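Local coordinates for exopolygalacturonase (Yersinia enterocolitica, PDB 2UVF), which probably hydrolyses galacturonan chains of pectin from a chain end, as a family 28 exopolygalacturonase of the periplasm, at residues Pro93-Phe98 with Asn428-Met433; Leu370-Tyr375 with Phe394-Asp399; Asn456-Thr461 with Asn485-Leu490. One frame throughout, in Å; residues are numbered along the deposited sequence.

How the interactions relate
All three contacts lie along one face of the parallel beta-helix, where strands 371-373, 397-399, 430-431, 448-459 and 476-490 follow one another as neighbours. Interaction 2 joins the first two of these strands and interaction 3 the last two. Interaction 1 packs helix 92-100, from the fibronectin type III range, onto strand 430-431 between them. Its centre is about 10 Å from that of interaction 2 and about 8 Å from that of interaction 3, whereas the centres of 2 and 3 are about 14 Å apart. Segment 93-98 comes first in sequence, then both segments of interaction 2, then 428-433, then interaction 3. The N-terminal domain thus rests on the flank of the catalytic beta-helix.

Interaction 1: residues Pro93-Phe98 with Asn428-Met433. With NI (nickel (II) ion), chain J; SO4 (sulfate ion), chain G.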
loop_
_atom_site.group_PDB
_atom_site.type_symbol
_atom_site.label_atom_id
_atom_site.label_comp_id
_atom_site.label_asym_id
_atom_site.label_seq_id
_atom_site.Cartn_x
_atom_site.Cartn_y
_atom_site.Cartn_z
ATOM N N PRO A 93 -16.712 -1.006 7.170
ATOM C CA PRO A 93 -17.304 -1.901 8.181
ATOM C C PRO A 93 -16.281 -2.490 9.184
ATOM O O PRO A 93 -16.627 -2.730 10.352
ATOM C CB PRO A 93 -17.951 -3.009 7.344
ATOM C CG PRO A 93 -17.294 -2.927 6.012
ATOM C CD PRO A 93 -17.009 -1.475 5.797
ATOM N N TYR A 94 -15.047 -2.725 8.721
ATOM C CA TYR A 94 -13.949 -3.163 9.589
ATOM C C TYR A 94 -13.498 -2.077 10.537
ATOM O O TYR A 94 -13.205 -2.345 11.682
ATOM C CB TYR A 94 -12.773 -3.679 8.757
ATOM C CG TYR A 94 -13.049 -5.042 8.167
ATOM C CD1 TYR A 94 -12.744 -6.211 8.869
ATOM C CD2 TYR A 94 -13.625 -5.157 6.911
ATOM C CE1 TYR A 94 -13.007 -7.461 8.327
ATOM C CE2 TYR A 94 -13.913 -6.399 6.364
ATOM C CZ TYR A 94 -13.596 -7.546 7.056
ATOM O OH TYR A 94 -13.899 -8.766 6.468
ATOM N N ILE A 95 -13.439 -0.846 10.054
ATOM C CA ILE A 95 -13.087 0.289 10.890
ATOM C C ILE A 95 -14.119 0.508 11.993
ATOM O O ILE A 95 -13.763 0.796 13.140
ATOM C CB ILE A 95 -12.896 1.592 10.040
ATOM C CG1 ILE A 95 -11.659 1.447 9.141
ATOM C CG2 ILE A 95 -12.871 2.873 10.956
ATOM C CD1 ILE A 95 -11.688 2.314 7.900
ATOM N N ASP A 96 -15.401 0.357 11.667
ATOM C CA ASP A 96 -16.421 0.573 12.690
ATOM C C ASP A 96 -16.348 -0.493 13.753
ATOM O O ASP A 96 -16.429 -0.209 14.939
ATOM C CB ASP A 96 -17.794 0.539 12.083
ATOM C CG ASP A 96 -18.141 1.782 11.345
ATOM O OD1 ASP A 96 -17.383 2.771 11.313
ATOM O OD2 ASP A 96 -19.220 1.756 10.772
ATOM N N HIS A 97 -16.171 -1.733 13.321
ATOM C CA HIS A 97 -16.151 -2.849 14.236
ATOM C C HIS A 97 -14.957 -2.748 15.175
ATOM O O HIS A 97 -15.027 -3.167 16.339
ATOM C CB HIS A 97 -16.182 -4.171 13.474
ATOM C CG HIS A 97 -15.931 -5.351 14.352
ATOM N ND1 HIS A 97 -14.683 -5.922 14.482
ATOM C CD2 HIS A 97 -16.743 -6.012 15.204
ATOM C CE1 HIS A 97 -14.750 -6.915 15.352
ATOM N NE2 HIS A 97 -15.985 -6.984 15.816
ATOM N N PHE A 98 -13.885 -2.128 14.690
ATOM C CA PHE A 98 -12.660 -1.954 15.481
ATOM C C PHE A 98 -12.998 -1.252 16.800
ATOM O O PHE A 98 -12.469 -1.595 17.831
ATOM C CB PHE A 98 -11.621 -1.178 14.665
ATOM C CG PHE A 98 -10.359 -0.844 15.416
ATOM C CD1 PHE A 98 -9.264 -1.717 15.393
ATOM C CD2 PHE A 98 -10.243 0.367 16.113
ATOM C CE1 PHE A 98 -8.093 -1.399 16.063
ATOM C CE2 PHE A 98 -9.072 0.682 16.785
ATOM C CZ PHE A 98 -7.988 -0.200 16.756
ATOM N N ASN A 428 -7.783 6.331 5.543
ATOM C CA ASN A 428 -9.029 5.553 5.590
ATOM C C ASN A 428 -8.876 4.086 5.163
ATOM O O ASN A 428 -9.751 3.519 4.497
ATOM C CB ASN A 428 -10.157 6.250 4.800
ATOM C CG ASN A 428 -10.463 7.658 5.317
ATOM O OD1 ASN A 428 -10.090 8.024 6.447
ATOM N ND2 ASN A 428 -11.151 8.443 4.503
ATOM N N ASN A 429 -7.750 3.485 5.542
ATOM C CA ASN A 429 -7.484 2.066 5.238
ATOM C C ASN A 429 -7.655 1.270 6.471
ATOM O O ASN A 429 -7.489 1.793 7.600
ATOM C CB ASN A 429 -6.056 1.857 4.698
ATOM C CG ASN A 429 -5.810 2.638 3.444
ATOM O OD1 ASN A 429 -6.358 2.307 2.424
ATOM N ND2 ASN A 429 -5.012 3.715 3.524
ATOM N N TYR A 430 -8.009 0.004 6.258
ATOM C CA TYR A 430 -7.981 -0.984 7.340
ATOM C C TYR A 430 -6.854 -2.003 7.107
ATOM O O TYR A 430 -6.880 -2.753 6.144
ATOM C CB TYR A 430 -9.322 -1.687 7.414
ATOM C CG TYR A 430 -9.492 -2.624 8.584
ATOM C CD1 TYR A 430 -9.898 -2.156 9.822
ATOM C CD2 TYR A 430 -9.279 -3.998 8.433
ATOM C CE1 TYR A 430 -10.079 -3.048 10.893
ATOM C CE2 TYR A 430 -9.444 -4.869 9.468
ATOM C CZ TYR A 430 -9.849 -4.403 10.702
ATOM O OH TYR A 430 -10.040 -5.313 11.741
ATOM N N PHE A 431 -5.861 -2.017 7.986
ATOM C CA PHE A 431 -4.767 -2.981 7.878
ATOM C C PHE A 431 -5.068 -4.131 8.818
ATOM O O PHE A 431 -5.297 -3.894 10.004
ATOM C CB PHE A 431 -3.415 -2.336 8.231
ATOM C CG PHE A 431 -3.087 -1.135 7.398
ATOM C CD1 PHE A 431 -2.311 -1.256 6.254
ATOM C CD2 PHE A 431 -3.548 0.132 7.766
ATOM C CE1 PHE A 431 -2.006 -0.137 5.465
ATOM C CE2 PHE A 431 -3.250 1.258 6.997
ATOM C CZ PHE A 431 -2.472 1.129 5.841
ATOM N N ARG A 432 -5.160 -5.345 8.291
ATOM C CA ARG A 432 -5.252 -6.520 9.131
ATOM C C ARG A 432 -3.841 -7.104 9.238
ATOM O O ARG A 432 -2.942 -6.413 9.650
ATOM C CB ARG A 432 -6.293 -7.524 8.612
ATOM C CG ARG A 432 -6.839 -8.467 9.687
ATOM C CD ARG A 432 -7.984 -9.321 9.152
ATOM N NE ARG A 432 -8.343 -10.395 10.066
ATOM C CZ ARG A 432 -7.670 -11.537 10.197
ATOM N NH1 ARG A 432 -8.084 -12.452 11.073
ATOM N NH2 ARG A 432 -6.569 -11.764 9.470
ATOM N N MET A 433 -3.635 -8.354 8.853
ATOM C CA MET A 433 -2.287 -8.936 8.936
ATOM C C MET A 433 -1.363 -8.431 7.845
ATOM O O MET A 433 -1.811 -7.994 6.777
ATOM C CB MET A 433 -2.318 -10.479 9.031
ATOM C CG MET A 433 -3.106 -10.916 10.244
ATOM S SD MET A 433 -3.033 -12.597 10.755
ATOM C CE MET A 433 -1.282 -12.842 10.981
HETATM NI NI NI J . -16.741 -8.356 17.239
HETATM S S SO4 G . -13.121 -8.243 3.089
HETATM O O1 SO4 G . -13.737 -7.381 2.076
HETATM O O2 SO4 G . -14.180 -8.863 3.880
HETATM O O3 SO4 G . -12.286 -9.294 2.509
HETATM O O4 SO4 G . -12.269 -7.414 3.928
HETATM O O HOH W 1 -12.880 -4.928 12.762
HETATM O O HOH W 2 -15.852 -10.126 16.156
HETATM O O HOH W 3 -14.940 -7.757 18.549
#
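Two tyrosines set the geometry, their side chains crossing at about a right angle. Tyr-430 has CG anti to its backbone N (chi1 -173°), which extends its ring from the strand to the helix, where one face is met by the CB of Tyr-94. The Tyr-94 ring continues past it: CG swings beside its own backbone N (chi1 -74°), and Tyr-94 CD1 comes 3.6 Å from Tyr-430 CE2. The ring planes meet at 41°, with centroids 5.0 Å apart, so the two rings meet obliquely. Two further helix residues frame the Tyr-430 ring. Ile-95 CG1 lies 4.1 Å from Tyr-430 CD1, the two side chains running past each other in opposite directions, and Phe-98 CB approaches the ring edge near its plane. This is a domain interface: helix 92-100 belongs to the fibronectin type III range, strand 430-431 to a coil of the family 28 right-handed parallel beta-helix. Phe-98 extends the packing to Val-457 and Ala-486 on the next two strands.

Polar bridging runs through a single water. It donates to Tyr-94 O at 2.8 Å and to Tyr-430 OH at 3.0 Å, and accepts from His-97 ND1 at 2.7 Å, lying in the plane of the imidazole. With ND1 as donor, NE2 is left to bind nickel, and His-97 NE2 does so at 2.1 Å from the ion, two waters also being ligands. Tyr-430 OH is hydrogen-bonded to Glu-285 as well. Tyr-94 OH ends on the other side of the contact, 2.6 Å from O2 of a sulfate ion that Arg-288 also binds, and Asp-284 is a second polar partner of this hydroxyl.

Interaction 2: residues Leu370-Tyr375 with Phe394-Asp399; sequences LIHQTY and FNNFFD. With SO4 (sulfate ion), chain G.
Strands 371-373 and 397-399 run parallel, the axes of these short segments approaching to 4.9 Å with their directions 9° apart, and backbone bonds alternate from Phe-397 N to Leu-370 O, His-372 N to Phe-397 O, Asp-399 N to His-372 O and Thr-374 N to Asp-399 O. These are successive coils of the beta-helix. On the side carrying His-372 and Phe-398, both side chains turn beside their backbone N and point the same way, forming an offset stack with centroids 4.3 Å apart and planes at 5°; Phe-398 CE1 sits over the rim of the imidazole, and the Phe-398 ring itself meets Phe-431 of the following coil. On the other side, Ile-371 CG2 touches Phe-397 CD2 at 4.0 Å, while a sulfate ion covers one face of the Phe-397 ring. His-372 NE2 donates an almost straight bond (178°) to Asn-396 OD1 at 2.8 Å, the oxygen lying in the ring plane. With Asn-396 ND2 spent on Phe-394 O at 3.1 Å, OD1 is the acceptor, which implies a proton on NE2 of His-372. Buried Asp-399, paired with Arg-432 and Met-433 N, is probably ionised.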
loop_
_atom_site.group_PDB
_atom_site.type_symbol
_atom_site.label_atom_id
_atom_site.label_comp_id
_atom_site.label_asym_id
_atom_site.label_seq_id
_atom_site.Cartn_x
_atom_site.Cartn_y
_atom_site.Cartn_z
ATOM N N LEU A 370 -9.378 -1.320 -2.733
ATOM C CA LEU A 370 -8.926 -2.652 -3.116
ATOM C C LEU A 370 -9.003 -3.557 -1.892
ATOM O O LEU A 370 -8.936 -3.095 -0.752
ATOM C CB LEU A 370 -7.503 -2.617 -3.695
ATOM C CG LEU A 370 -7.107 -1.530 -4.715
ATOM C CD1 LEU A 370 -5.596 -1.661 -5.089
ATOM C CD2 LEU A 370 -7.936 -1.575 -5.964
ATOM N N ILE A 371 -9.180 -4.845 -2.133
ATOM C CA ILE A 371 -9.218 -5.824 -1.066
ATOM C C ILE A 371 -8.052 -6.792 -1.323
ATOM O O ILE A 371 -8.050 -7.487 -2.324
ATOM C CB ILE A 371 -10.637 -6.507 -1.019
ATOM C CG1 ILE A 371 -11.727 -5.444 -0.716
ATOM C CG2 ILE A 371 -10.684 -7.644 -0.020
ATOM C CD1 ILE A 371 -13.093 -5.784 -1.270
ATOM N N HIS A 372 -7.039 -6.782 -0.448
ATOM C CA HIS A 372 -5.861 -7.647 -0.597
ATOM C C HIS A 372 -6.020 -8.811 0.351
ATOM O O HIS A 372 -6.097 -8.614 1.543
ATOM C CB HIS A 372 -4.542 -6.882 -0.279
ATOM C CG HIS A 372 -4.506 -5.504 -0.857
ATOM N ND1 HIS A 372 -3.904 -5.220 -2.064
ATOM C CD2 HIS A 372 -5.068 -4.349 -0.435
ATOM C CE1 HIS A 372 -4.083 -3.940 -2.350
ATOM N NE2 HIS A 372 -4.784 -3.387 -1.377
ATOM N N GLN A 373 -6.087 -10.018 -0.192
ATOM C CA GLN A 373 -6.229 -11.215 0.600
ATOM C C GLN A 373 -5.145 -12.211 0.154
ATOM O O GLN A 373 -5.386 -13.117 -0.664
ATOM C CB GLN A 373 -7.645 -11.796 0.429
ATOM C CG GLN A 373 -8.833 -10.846 0.753
ATOM C CD GLN A 373 -10.179 -11.494 0.416
ATOM O OE1 GLN A 373 -10.273 -12.305 -0.512
ATOM N NE2 GLN A 373 -11.209 -11.158 1.169
ATOM N N THR A 374 -3.943 -12.027 0.698
ATOM C CA THR A 374 -2.760 -12.735 0.219
ATOM C C THR A 374 -1.930 -13.278 1.373
ATOM O O THR A 374 -0.771 -13.602 1.185
ATOM C CB THR A 374 -1.865 -11.845 -0.684
ATOM O OG1 THR A 374 -1.248 -10.811 0.092
ATOM C CG2 THR A 374 -2.677 -11.185 -1.799
ATOM N N TYR A 375 -2.523 -13.369 2.564
ATOM C CA TYR A 375 -1.867 -13.972 3.710
ATOM C C TYR A 375 -1.900 -15.460 3.460
ATOM O O TYR A 375 -2.967 -15.973 3.107
ATOM C CB TYR A 375 -2.620 -13.645 5.008
ATOM C CG TYR A 375 -1.929 -14.171 6.243
ATOM C CD1 TYR A 375 -0.895 -13.454 6.830
ATOM C CD2 TYR A 375 -2.292 -15.390 6.818
ATOM C CE1 TYR A 375 -0.235 -13.927 7.935
ATOM C CE2 TYR A 375 -1.653 -15.849 7.946
ATOM C CZ TYR A 375 -0.625 -15.100 8.500
ATOM O OH TYR A 375 0.051 -15.546 9.619
ATOM N N PHE A 394 -6.538 4.836 -0.315
ATOM C CA PHE A 394 -7.619 4.973 0.645
ATOM C C PHE A 394 -8.688 3.903 0.466
ATOM O O PHE A 394 -8.815 3.323 -0.616
ATOM C CB PHE A 394 -8.217 6.391 0.610
ATOM C CG PHE A 394 -8.942 6.758 -0.674
ATOM C CD1 PHE A 394 -10.330 6.779 -0.708
ATOM C CD2 PHE A 394 -8.235 7.193 -1.804
ATOM C CE1 PHE A 394 -11.019 7.171 -1.855
ATOM C CE2 PHE A 394 -8.912 7.587 -2.971
ATOM C CZ PHE A 394 -10.304 7.567 -2.996
ATOM N N ASN A 395 -9.417 3.634 1.547
ATOM C CA ASN A 395 -10.474 2.612 1.597
ATOM C C ASN A 395 -10.054 1.183 1.316
ATOM O O ASN A 395 -10.901 0.330 1.076
ATOM C CB ASN A 395 -11.670 2.994 0.708
ATOM C CG ASN A 395 -12.333 4.270 1.166
ATOM O OD1 ASN A 395 -11.918 4.893 2.170
ATOM N ND2 ASN A 395 -13.341 4.707 0.408
ATOM N N ASN A 396 -8.757 0.921 1.373
ATOM C CA ASN A 396 -8.224 -0.422 1.123
ATOM C C ASN A 396 -8.427 -1.320 2.327
ATOM O O ASN A 396 -8.390 -0.862 3.449
ATOM C CB ASN A 396 -6.723 -0.352 0.773
ATOM C CG ASN A 396 -6.445 -0.089 -0.710
ATOM O OD1 ASN A 396 -5.547 -0.700 -1.298
ATOM N ND2 ASN A 396 -7.196 0.811 -1.315
ATOM N N PHE A 397 -8.674 -2.599 2.090
ATOM C CA PHE A 397 -8.544 -3.621 3.125
ATOM C C PHE A 397 -7.223 -4.374 2.862
ATOM O O PHE A 397 -6.989 -4.807 1.749
ATOM C CB PHE A 397 -9.750 -4.578 3.084
ATOM C CG PHE A 397 -9.640 -5.781 4.014
ATOM C CD1 PHE A 397 -10.196 -5.754 5.295
ATOM C CD2 PHE A 397 -9.026 -6.959 3.584
ATOM C CE1 PHE A 397 -10.111 -6.856 6.127
ATOM C CE2 PHE A 397 -8.935 -8.065 4.417
ATOM C CZ PHE A 397 -9.477 -8.012 5.686
ATOM N N PHE A 398 -6.370 -4.504 3.878
ATOM C CA PHE A 398 -5.067 -5.213 3.729
ATOM C C PHE A 398 -5.009 -6.425 4.653
ATOM O O PHE A 398 -5.155 -6.287 5.855
ATOM C CB PHE A 398 -3.858 -4.310 4.020
ATOM C CG PHE A 398 -3.614 -3.249 2.992
ATOM C CD1 PHE A 398 -2.800 -3.498 1.884
ATOM C CD2 PHE A 398 -4.174 -1.983 3.137
ATOM C CE1 PHE A 398 -2.574 -2.495 0.923
ATOM C CE2 PHE A 398 -3.943 -0.992 2.204
ATOM C CZ PHE A 398 -3.147 -1.247 1.094
ATOM N N ASP A 399 -4.810 -7.607 4.061
ATOM C CA ASP A 399 -4.458 -8.846 4.774
ATOM C C ASP A 399 -3.440 -9.552 3.843
ATOM O O ASP A 399 -3.813 -10.227 2.869
ATOM C CB ASP A 399 -5.719 -9.705 5.023
ATOM C CG ASP A 399 -5.508 -10.775 6.057
ATOM O OD1 ASP A 399 -5.295 -10.420 7.233
ATOM O OD2 ASP A 399 -5.582 -11.984 5.704
HETATM S S SO4 G . -13.121 -8.243 3.089
HETATM O O1 SO4 G . -13.737 -7.381 2.076
HETATM O O2 SO4 G . -14.180 -8.863 3.880
HETATM O O3 SO4 G . -12.286 -9.294 2.509
HETATM O O4 SO4 G . -12.269 -7.414 3.928
HETATM O O HOH W 4 -5.756 -13.240 3.274
#

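Interaction 3: residues Asn456-Thr461 with Asn485-Leu490. With SO4 (sulfate ion), chain E.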
loop_
_atom_site.group_PDB
_atom_site.type_symbol
_atom_site.label_atom_id
_atom_site.label_comp_id
_atom_site.label_asym_id
_atom_site.label_seq_id
_atom_site.Cartn_x
_atom_site.Cartn_y
_atom_site.Cartn_z
ATOM N N ASN A 456 -6.264 5.887 9.760
ATOM C CA ASN A 456 -6.197 4.493 9.402
ATOM C C ASN A 456 -6.415 3.690 10.680
ATOM O O ASN A 456 -6.149 4.157 11.792
ATOM C CB ASN A 456 -4.815 4.101 8.795
ATOM C CG ASN A 456 -4.486 4.820 7.487
ATOM O OD1 ASN A 456 -5.045 4.524 6.434
ATOM N ND2 ASN A 456 -3.547 5.741 7.547
ATOM N N VAL A 457 -6.875 2.463 10.508
ATOM C CA VAL A 457 -7.017 1.521 11.615
ATOM C C VAL A 457 -6.183 0.261 11.314
ATOM O O VAL A 457 -6.197 -0.235 10.188
ATOM C CB VAL A 457 -8.534 1.201 11.873
ATOM C CG1 VAL A 457 -8.724 -0.157 12.435
ATOM C CG2 VAL A 457 -9.121 2.244 12.805
ATOM N N MET A 458 -5.442 -0.225 12.314
ATOM C CA MET A 458 -4.644 -1.446 12.169
ATOM C C MET A 458 -5.051 -2.465 13.230
ATOM O O MET A 458 -5.064 -2.150 14.421
ATOM C CB MET A 458 -3.152 -1.150 12.327
ATOM C CG MET A 458 -2.550 -0.260 11.283
ATOM S SD MET A 458 -3.034 1.473 11.433
ATOM C CE MET A 458 -1.865 2.141 10.269
ATOM N N TYR A 459 -5.369 -3.677 12.787
ATOM C CA TYR A 459 -5.740 -4.758 13.689
ATOM C C TYR A 459 -4.986 -6.017 13.301
ATOM O O TYR A 459 -5.172 -6.504 12.206
ATOM C CB TYR A 459 -7.268 -4.976 13.638
ATOM C CG TYR A 459 -7.729 -6.147 14.462
ATOM C CD1 TYR A 459 -7.525 -6.182 15.842
ATOM C CD2 TYR A 459 -8.365 -7.227 13.868
ATOM C CE1 TYR A 459 -7.937 -7.296 16.609
ATOM C CE2 TYR A 459 -8.797 -8.326 14.619
ATOM C CZ TYR A 459 -8.582 -8.348 15.976
ATOM O OH TYR A 459 -8.983 -9.448 16.695
ATOM N N LEU A 460 -4.111 -6.504 14.187
ATOM C CA LEU A 460 -3.310 -7.755 14.033
ATOM C C LEU A 460 -2.065 -7.628 13.152
ATOM O O LEU A 460 -1.294 -8.605 12.982
ATOM C CB LEU A 460 -4.147 -8.973 13.576
ATOM C CG LEU A 460 -5.325 -9.431 14.446
ATOM C CD1 LEU A 460 -6.086 -10.525 13.701
ATOM C CD2 LEU A 460 -4.919 -9.891 15.826
ATOM N N THR A 461 -1.860 -6.423 12.612
ATOM C CA THR A 461 -0.690 -6.118 11.760
ATOM C C THR A 461 0.569 -6.299 12.612
ATOM O O THR A 461 0.481 -6.196 13.826
ATOM C CB THR A 461 -0.776 -4.657 11.233
ATOM O OG1 THR A 461 -2.156 -4.275 11.139
ATOM C CG2 THR A 461 -0.098 -4.511 9.860
ATOM N N ASN A 485 -4.045 7.641 13.829
ATOM C CA ASN A 485 -4.207 6.221 13.532
ATOM C C ASN A 485 -4.492 5.490 14.812
ATOM O O ASN A 485 -3.902 5.798 15.848
ATOM C CB ASN A 485 -2.916 5.642 12.931
ATOM C CG ASN A 485 -2.568 6.248 11.603
ATOM O OD1 ASN A 485 -1.416 6.609 11.351
ATOM N ND2 ASN A 485 -3.542 6.368 10.745
ATOM N N ALA A 486 -5.365 4.486 14.725
ATOM C CA ALA A 486 -5.660 3.636 15.863
ATOM C C ALA A 486 -5.266 2.200 15.598
ATOM O O ALA A 486 -5.508 1.671 14.523
ATOM C CB ALA A 486 -7.144 3.738 16.256
ATOM N N MET A 487 -4.681 1.552 16.604
ATOM C CA MET A 487 -4.121 0.225 16.397
ATOM C C MET A 487 -4.393 -0.719 17.556
ATOM O O MET A 487 -4.406 -0.304 18.706
ATOM C CB MET A 487 -2.619 0.318 16.140
ATOM C CG MET A 487 -2.214 1.464 15.202
ATOM S SD MET A 487 -0.585 1.232 14.444
ATOM C CE MET A 487 0.556 1.857 15.631
ATOM N N ARG A 488 -4.623 -1.992 17.242
ATOM C CA ARG A 488 -5.002 -2.959 18.277
ATOM C C ARG A 488 -4.385 -4.315 17.974
ATOM O O ARG A 488 -4.453 -4.791 16.845
ATOM C CB ARG A 488 -6.539 -3.057 18.399
ATOM C CG ARG A 488 -7.057 -4.233 19.205
ATOM C CD ARG A 488 -8.482 -4.066 19.695
ATOM N NE ARG A 488 -8.596 -4.700 21.019
ATOM C CZ ARG A 488 -9.152 -5.892 21.229
ATOM N NH1 ARG A 488 -9.692 -6.557 20.212
ATOM N NH2 ARG A 488 -9.178 -6.417 22.446
ATOM N N ASP A 489 -3.784 -4.932 18.984
ATOM C CA ASP A 489 -3.261 -6.288 18.850
ATOM C C ASP A 489 -2.155 -6.399 17.791
ATOM O O ASP A 489 -2.071 -7.394 17.071
ATOM C CB ASP A 489 -4.394 -7.282 18.563
ATOM C CG ASP A 489 -5.331 -7.472 19.740
ATOM O OD1 ASP A 489 -5.003 -7.069 20.859
ATOM O OD2 ASP A 489 -6.406 -8.052 19.558
ATOM N N LEU A 490 -1.283 -5.396 17.733
ATOM C CA LEU A 490 -0.118 -5.461 16.878
ATOM C C LEU A 490 0.688 -6.684 17.260
ATOM O O LEU A 490 0.758 -7.023 18.433
ATOM C CB LEU A 490 0.723 -4.190 17.003
ATOM C CG LEU A 490 0.143 -2.898 16.431
ATOM C CD1 LEU A 490 1.173 -1.812 16.579
ATOM C CD2 LEU A 490 -0.275 -3.078 14.967
HETATM S S SO4 E . -8.607 -5.018 25.825
HETATM O O1 SO4 E . -9.515 -4.556 24.765
HETATM O O2 SO4 E . -9.414 -5.600 26.901
HETATM O O3 SO4 E . -7.700 -6.041 25.295
HETATM O O4 SO4 E . -7.840 -3.886 26.358
#
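The ring of Tyr-459 and the guanidinium of Arg-488 lie side by side, pointing the same way, with planes only 2° apart. Leu-460 CG covers one face of the ring, centred 3.6 Å above it, and Asp-489 OD2 reaches the ring edge, 3.4 Å from Tyr-459 CE1. The same carboxylate oxygen sits over one face of the guanidinium, 3.7 Å from Arg-488 NH1. It lies well off the guanidinium plane, so this long salt bridge is electrostatic and not a directed hydrogen bond. At the guanidinium edge, Arg-488 NH2 donates to two oxygens of a sulfate ion, O3 lying in the plane.

These groups mark a corner of the right-handed parallel beta-helix, where two neighbouring coils turn together. Strands 457-459 and 485-488 are parallel, 9° apart in direction, and four hydrogen bonds alternate between them: Ala-486 N to Asn-456 O, Met-458 N to Ala-486 O, Arg-488 N to Met-458 O and Leu-460 N to Arg-488 O. Each donor lies nearly along the axis of its acceptor carbonyl. Beyond them, Leu-460 and Asp-489 both adopt positive phi, which bends the chain out of the strand.

Val-457 and Ala-486 touch on the side of Tyr-459 and Arg-488, where Phe-98 of helix 92-100 packs against Val-457, Ala-486 and Arg-488. On the reverse side the methionines run alongside each other. The first two torsions of Met-487 set its CG and SD, its bent third torsion turning only CE. A bend at chi2 of Met-458 brings Met-458 SD to 3.9 Å from both CG and SD of Met-487.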